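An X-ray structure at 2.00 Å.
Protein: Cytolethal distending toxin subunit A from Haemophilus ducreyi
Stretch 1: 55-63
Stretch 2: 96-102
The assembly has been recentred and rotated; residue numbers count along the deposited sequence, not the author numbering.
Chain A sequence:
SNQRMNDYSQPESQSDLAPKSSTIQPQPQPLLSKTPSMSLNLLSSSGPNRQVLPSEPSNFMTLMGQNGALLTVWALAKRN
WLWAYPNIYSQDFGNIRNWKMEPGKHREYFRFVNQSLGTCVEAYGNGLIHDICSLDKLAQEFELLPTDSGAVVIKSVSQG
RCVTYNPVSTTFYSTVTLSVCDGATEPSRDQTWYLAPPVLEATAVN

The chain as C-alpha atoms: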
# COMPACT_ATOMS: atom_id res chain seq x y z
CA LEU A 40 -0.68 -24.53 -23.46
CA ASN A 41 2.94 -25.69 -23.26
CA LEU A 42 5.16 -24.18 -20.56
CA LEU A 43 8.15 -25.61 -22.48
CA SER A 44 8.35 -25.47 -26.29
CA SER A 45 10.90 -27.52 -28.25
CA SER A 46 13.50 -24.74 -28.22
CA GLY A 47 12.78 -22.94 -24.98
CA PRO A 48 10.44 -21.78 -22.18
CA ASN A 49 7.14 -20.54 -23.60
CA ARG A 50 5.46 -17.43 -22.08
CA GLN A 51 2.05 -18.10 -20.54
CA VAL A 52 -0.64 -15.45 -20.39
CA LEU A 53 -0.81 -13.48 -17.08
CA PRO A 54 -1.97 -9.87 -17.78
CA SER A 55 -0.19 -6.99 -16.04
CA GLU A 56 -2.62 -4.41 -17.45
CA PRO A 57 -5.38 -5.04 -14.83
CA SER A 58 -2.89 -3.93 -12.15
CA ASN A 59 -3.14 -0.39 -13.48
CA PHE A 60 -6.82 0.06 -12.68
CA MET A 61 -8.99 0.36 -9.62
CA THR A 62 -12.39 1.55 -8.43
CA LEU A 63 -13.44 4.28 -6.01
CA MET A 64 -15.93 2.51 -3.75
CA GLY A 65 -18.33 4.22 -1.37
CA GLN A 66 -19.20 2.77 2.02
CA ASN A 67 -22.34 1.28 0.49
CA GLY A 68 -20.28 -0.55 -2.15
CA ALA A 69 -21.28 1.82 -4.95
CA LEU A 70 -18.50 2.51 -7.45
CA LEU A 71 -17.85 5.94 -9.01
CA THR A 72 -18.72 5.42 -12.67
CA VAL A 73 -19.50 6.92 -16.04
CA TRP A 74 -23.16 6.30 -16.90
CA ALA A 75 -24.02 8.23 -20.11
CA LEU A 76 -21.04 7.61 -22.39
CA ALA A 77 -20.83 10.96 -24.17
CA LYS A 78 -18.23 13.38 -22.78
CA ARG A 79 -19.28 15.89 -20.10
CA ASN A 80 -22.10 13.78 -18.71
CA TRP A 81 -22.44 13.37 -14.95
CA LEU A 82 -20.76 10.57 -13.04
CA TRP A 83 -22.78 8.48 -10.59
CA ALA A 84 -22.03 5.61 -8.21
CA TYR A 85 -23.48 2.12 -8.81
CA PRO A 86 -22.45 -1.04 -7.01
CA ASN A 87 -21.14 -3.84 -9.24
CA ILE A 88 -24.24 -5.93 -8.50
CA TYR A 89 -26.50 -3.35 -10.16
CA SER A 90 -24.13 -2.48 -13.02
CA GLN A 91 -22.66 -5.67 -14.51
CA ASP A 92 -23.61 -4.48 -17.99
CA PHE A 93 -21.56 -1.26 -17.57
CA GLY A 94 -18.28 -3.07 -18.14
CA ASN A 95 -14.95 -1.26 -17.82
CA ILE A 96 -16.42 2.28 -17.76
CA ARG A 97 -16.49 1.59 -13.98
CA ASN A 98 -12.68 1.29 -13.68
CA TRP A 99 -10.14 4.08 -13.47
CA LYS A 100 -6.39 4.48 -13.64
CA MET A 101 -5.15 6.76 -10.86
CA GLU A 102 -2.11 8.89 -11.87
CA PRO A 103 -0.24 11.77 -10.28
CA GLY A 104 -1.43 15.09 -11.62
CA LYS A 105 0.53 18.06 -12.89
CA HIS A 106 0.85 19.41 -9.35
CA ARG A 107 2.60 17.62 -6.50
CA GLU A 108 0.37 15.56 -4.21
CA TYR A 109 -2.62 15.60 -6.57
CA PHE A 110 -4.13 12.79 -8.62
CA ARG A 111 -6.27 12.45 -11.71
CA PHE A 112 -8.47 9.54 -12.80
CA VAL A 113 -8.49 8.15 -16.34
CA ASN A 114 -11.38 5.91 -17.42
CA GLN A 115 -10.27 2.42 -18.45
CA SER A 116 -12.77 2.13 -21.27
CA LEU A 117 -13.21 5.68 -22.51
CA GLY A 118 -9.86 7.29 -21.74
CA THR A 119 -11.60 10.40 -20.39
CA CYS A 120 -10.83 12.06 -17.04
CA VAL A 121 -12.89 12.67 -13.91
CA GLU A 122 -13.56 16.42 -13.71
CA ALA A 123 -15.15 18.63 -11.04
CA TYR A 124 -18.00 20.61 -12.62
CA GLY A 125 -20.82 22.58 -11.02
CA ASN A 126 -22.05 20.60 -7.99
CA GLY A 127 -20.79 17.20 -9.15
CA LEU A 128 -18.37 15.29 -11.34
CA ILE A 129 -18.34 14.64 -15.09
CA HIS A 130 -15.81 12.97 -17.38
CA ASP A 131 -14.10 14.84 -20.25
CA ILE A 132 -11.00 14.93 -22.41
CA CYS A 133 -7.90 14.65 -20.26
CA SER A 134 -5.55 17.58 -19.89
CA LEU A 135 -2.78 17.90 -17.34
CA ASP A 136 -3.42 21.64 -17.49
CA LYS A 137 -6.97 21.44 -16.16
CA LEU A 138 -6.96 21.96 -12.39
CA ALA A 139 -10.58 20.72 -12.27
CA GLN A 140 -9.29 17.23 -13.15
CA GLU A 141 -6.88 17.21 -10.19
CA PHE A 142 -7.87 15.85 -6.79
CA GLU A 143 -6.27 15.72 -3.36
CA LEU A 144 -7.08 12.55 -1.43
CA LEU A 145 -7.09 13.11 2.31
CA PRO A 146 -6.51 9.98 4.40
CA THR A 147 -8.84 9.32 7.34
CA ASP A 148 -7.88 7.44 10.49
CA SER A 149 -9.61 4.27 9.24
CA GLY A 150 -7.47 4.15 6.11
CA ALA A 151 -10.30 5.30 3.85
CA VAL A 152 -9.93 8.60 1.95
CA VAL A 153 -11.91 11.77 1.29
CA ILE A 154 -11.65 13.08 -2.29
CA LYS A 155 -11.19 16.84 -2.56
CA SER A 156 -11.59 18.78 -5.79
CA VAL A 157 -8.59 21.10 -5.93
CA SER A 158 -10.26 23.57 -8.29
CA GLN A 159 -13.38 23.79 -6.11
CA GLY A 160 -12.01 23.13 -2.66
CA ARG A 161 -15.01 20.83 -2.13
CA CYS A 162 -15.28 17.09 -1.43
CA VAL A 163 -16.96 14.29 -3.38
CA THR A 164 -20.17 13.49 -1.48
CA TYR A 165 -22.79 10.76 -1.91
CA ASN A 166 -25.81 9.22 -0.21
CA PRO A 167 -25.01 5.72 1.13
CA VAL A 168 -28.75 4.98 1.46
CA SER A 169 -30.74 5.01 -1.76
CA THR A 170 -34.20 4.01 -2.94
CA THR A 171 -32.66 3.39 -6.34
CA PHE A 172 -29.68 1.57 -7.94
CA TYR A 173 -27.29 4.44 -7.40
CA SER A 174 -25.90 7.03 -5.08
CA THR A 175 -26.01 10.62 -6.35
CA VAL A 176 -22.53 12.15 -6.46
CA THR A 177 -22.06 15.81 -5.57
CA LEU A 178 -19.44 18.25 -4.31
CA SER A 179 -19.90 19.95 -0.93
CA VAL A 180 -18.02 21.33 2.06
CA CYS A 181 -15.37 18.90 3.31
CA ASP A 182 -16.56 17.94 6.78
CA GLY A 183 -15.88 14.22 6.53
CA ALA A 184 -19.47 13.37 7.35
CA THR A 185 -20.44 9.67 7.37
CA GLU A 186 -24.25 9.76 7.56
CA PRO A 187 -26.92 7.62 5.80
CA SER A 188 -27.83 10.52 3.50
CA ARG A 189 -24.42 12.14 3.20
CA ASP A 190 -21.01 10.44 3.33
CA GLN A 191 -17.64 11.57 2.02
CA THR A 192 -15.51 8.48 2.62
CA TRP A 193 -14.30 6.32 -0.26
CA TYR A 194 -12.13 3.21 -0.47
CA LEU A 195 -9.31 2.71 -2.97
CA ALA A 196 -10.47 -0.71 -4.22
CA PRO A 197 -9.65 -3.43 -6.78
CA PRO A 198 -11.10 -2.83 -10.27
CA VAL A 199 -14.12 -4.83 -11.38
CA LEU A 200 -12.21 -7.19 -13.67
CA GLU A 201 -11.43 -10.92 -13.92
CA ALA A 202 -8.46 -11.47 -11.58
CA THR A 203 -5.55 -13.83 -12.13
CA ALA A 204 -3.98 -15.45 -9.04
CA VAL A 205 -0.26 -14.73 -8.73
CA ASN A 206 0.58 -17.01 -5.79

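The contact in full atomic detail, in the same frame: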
# COMPACT_ATOMS: atom_id res chain seq x y z
N SER A 55 -0.69 -7.96 -17.01
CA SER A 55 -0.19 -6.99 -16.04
C SER A 55 -1.11 -5.75 -16.10
O SER A 55 -1.23 -5.00 -15.15
CB SER A 55 1.25 -6.59 -16.37
OG SER A 55 1.32 -6.07 -17.70
N GLU A 56 -1.75 -5.56 -17.24
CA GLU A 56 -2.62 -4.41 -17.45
C GLU A 56 -3.67 -4.16 -16.35
O GLU A 56 -3.86 -3.02 -15.92
CB GLU A 56 -3.31 -4.54 -18.81
CG GLU A 56 -3.88 -3.23 -19.35
CD GLU A 56 -2.81 -2.15 -19.49
OE1 GLU A 56 -1.69 -2.49 -19.94
OE2 GLU A 56 -3.09 -0.98 -19.16
N PRO A 57 -4.37 -5.21 -15.88
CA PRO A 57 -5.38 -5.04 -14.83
C PRO A 57 -4.84 -4.37 -13.56
O PRO A 57 -5.60 -3.74 -12.82
CB PRO A 57 -5.87 -6.47 -14.58
CG PRO A 57 -5.74 -7.12 -15.96
CD PRO A 57 -4.36 -6.61 -16.38
N SER A 58 -3.53 -4.51 -13.32
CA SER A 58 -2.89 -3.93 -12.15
C SER A 58 -2.96 -2.41 -12.17
O SER A 58 -2.84 -1.75 -11.13
CB SER A 58 -1.41 -4.32 -12.09
OG SER A 58 -1.26 -5.73 -11.98
N ASN A 59 -3.12 -1.84 -13.36
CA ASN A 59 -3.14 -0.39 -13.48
C ASN A 59 -4.47 0.28 -13.15
O ASN A 59 -4.53 1.52 -13.08
CB ASN A 59 -2.69 0.02 -14.88
CG ASN A 59 -1.30 -0.48 -15.20
OD1 ASN A 59 -0.37 -0.32 -14.41
ND2 ASN A 59 -1.14 -1.11 -16.37
N PHE A 60 -5.51 -0.51 -12.94
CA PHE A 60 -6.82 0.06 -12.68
C PHE A 60 -7.37 -0.24 -11.30
O PHE A 60 -6.90 -1.13 -10.61
CB PHE A 60 -7.78 -0.41 -13.76
CG PHE A 60 -7.33 -0.04 -15.13
CD1 PHE A 60 -7.60 1.23 -15.64
CD2 PHE A 60 -6.55 -0.91 -15.87
CE1 PHE A 60 -7.08 1.62 -16.86
CE2 PHE A 60 -6.02 -0.52 -17.11
CZ PHE A 60 -6.29 0.74 -17.60
N MET A 61 -8.37 0.52 -10.92
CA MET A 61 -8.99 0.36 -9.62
C MET A 61 -10.39 0.97 -9.65
O MET A 61 -10.82 1.48 -10.70
CB MET A 61 -8.14 1.08 -8.57
CG MET A 61 -7.69 2.50 -8.96
SD MET A 61 -8.96 3.78 -8.79
CE MET A 61 -8.84 4.09 -7.03
N THR A 62 -11.09 0.89 -8.53
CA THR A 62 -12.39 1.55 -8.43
C THR A 62 -12.39 2.41 -7.17
O THR A 62 -11.60 2.19 -6.25
CB THR A 62 -13.57 0.57 -8.30
OG1 THR A 62 -13.33 -0.32 -7.21
CG2 THR A 62 -13.79 -0.23 -9.60
N LEU A 63 -13.26 3.41 -7.16
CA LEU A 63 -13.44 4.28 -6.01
C LEU A 63 -14.77 3.75 -5.49
O LEU A 63 -15.81 3.87 -6.17
CB LEU A 63 -13.57 5.74 -6.46
CG LEU A 63 -12.25 6.26 -7.06
CD1 LEU A 63 -12.43 7.64 -7.69
CD2 LEU A 63 -11.21 6.29 -5.94
N ILE A 96 -16.26 0.84 -17.93
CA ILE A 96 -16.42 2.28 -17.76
C ILE A 96 -16.45 2.57 -16.24
O ILE A 96 -16.46 3.73 -15.81
CB ILE A 96 -17.73 2.81 -18.38
CG1 ILE A 96 -18.94 2.24 -17.63
CG2 ILE A 96 -17.78 2.47 -19.86
CD1 ILE A 96 -20.29 2.85 -18.07
N ARG A 97 -16.46 1.49 -15.45
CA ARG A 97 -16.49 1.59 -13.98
C ARG A 97 -15.09 1.61 -13.35
O ARG A 97 -14.96 1.87 -12.15
CB ARG A 97 -17.28 0.41 -13.42
CG ARG A 97 -18.76 0.43 -13.80
CD ARG A 97 -19.44 -0.86 -13.36
NE ARG A 97 -18.83 -2.01 -14.02
CZ ARG A 97 -19.05 -3.27 -13.65
NH1 ARG A 97 -19.87 -3.54 -12.63
NH2 ARG A 97 -18.42 -4.26 -14.27
N ASN A 98 -14.06 1.33 -14.15
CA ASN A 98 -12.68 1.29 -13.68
C ASN A 98 -11.88 2.50 -14.09
O ASN A 98 -12.06 3.03 -15.18
CB ASN A 98 -11.97 0.02 -14.20
CG ASN A 98 -12.64 -1.25 -13.75
OD1 ASN A 98 -13.00 -1.38 -12.58
ND2 ASN A 98 -12.82 -2.19 -14.67
N TRP A 99 -10.96 2.91 -13.22
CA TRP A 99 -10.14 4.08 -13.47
C TRP A 99 -8.68 3.80 -13.18
O TRP A 99 -8.35 2.93 -12.36
CB TRP A 99 -10.58 5.24 -12.57
CG TRP A 99 -12.05 5.55 -12.63
CD1 TRP A 99 -13.05 4.97 -11.91
CD2 TRP A 99 -12.67 6.53 -13.47
NE1 TRP A 99 -14.26 5.53 -12.25
CE2 TRP A 99 -14.05 6.49 -13.20
CE3 TRP A 99 -12.18 7.44 -14.42
CZ2 TRP A 99 -14.97 7.34 -13.84
CZ3 TRP A 99 -13.10 8.29 -15.07
CH2 TRP A 99 -14.48 8.22 -14.77
N LYS A 100 -7.82 4.55 -13.85
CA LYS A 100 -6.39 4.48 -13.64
C LYS A 100 -6.07 5.78 -12.89
O LYS A 100 -6.34 6.89 -13.36
CB LYS A 100 -5.64 4.45 -14.97
CG LYS A 100 -4.12 4.62 -14.83
CD LYS A 100 -3.40 4.68 -16.19
CE LYS A 100 -3.45 3.34 -16.90
NZ LYS A 100 -2.78 3.34 -18.25
N MET A 101 -5.51 5.63 -11.70
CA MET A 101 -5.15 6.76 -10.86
C MET A 101 -3.68 7.15 -11.13
O MET A 101 -2.78 6.34 -10.93
CB MET A 101 -5.31 6.35 -9.41
CG MET A 101 -5.60 7.45 -8.47
SD MET A 101 -5.85 6.83 -6.78
CE MET A 101 -4.99 8.07 -6.05
N GLU A 102 -3.45 8.39 -11.58
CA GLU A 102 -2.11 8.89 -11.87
C GLU A 102 -1.84 10.20 -11.16
O GLU A 102 -2.77 10.95 -10.82
CB GLU A 102 -1.92 9.18 -13.36
CG GLU A 102 -2.46 8.15 -14.29
CD GLU A 102 -2.20 8.49 -15.75
OE1 GLU A 102 -2.27 9.68 -16.13
OE2 GLU A 102 -1.93 7.55 -16.53
O HOH W 1 -4.62 3.36 -10.81
O HOH W 2 -14.95 3.12 -9.62

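The contact is built around one antiparallel bridge, with side chains packing beside it. Met61 and Trp99 form a hydrogen-bonded pair: Met61 N donates to Trp99 O at 2.8 Å, and Trp99 N donates to Met61 O at 2.9 Å. The second bond is nearly straight, at 173°, whereas the first bends to 145°. The two carbonyl oxygens, Met61 O and Trp99 O, lie 3.3 Å apart; both are acceptors, so they do not bond to each other; each accepts from the amide N of the facing residue.

Beyond this pair the direct ladder stops, and water extends it at both ends. Water 1 donates to Asn59 O (2.9 Å) and accepts from Met101 N (2.6 Å), which are themselves 4.4 Å apart, too far to bond directly. Water 2 does the same on the other side of the bridge, accepting from Leu63 N (3.0 Å) and donating to Arg97 O (2.8 Å). CA-H...O contacts supplement the amide bonds: Phe60 CA sits 3.3 Å from Trp99 O, Asn98 CA 3.5 Å from Met61 O, and Lys100 CA 3.5 Å from Asn59 O.

Apolar packing is modest. Although the CA-to-CB bond of Met61 points away from the partner stretch, its p, p, p side chain folds so that SD lies 4.4 Å from Trp99 CB and CE lies 4.1 Å from Met101 SD. Phe60 CE1 approaches Lys100 CB at 3.7 Å, so the lysine contributes its aliphatic stem; likewise Asn59 CB meets Lys100 CE at 4.0 Å.

Charge adds little that is specific. Glu56 OE2 and Lys100 NZ are 4.4 Å apart, opposite in charge but beyond a salt bridge. The same carboxylate oxygen, Glu56 OE2, accepts a weak hydrogen bond from Asn59 ND2 at 3.4 Å, within its own stretch.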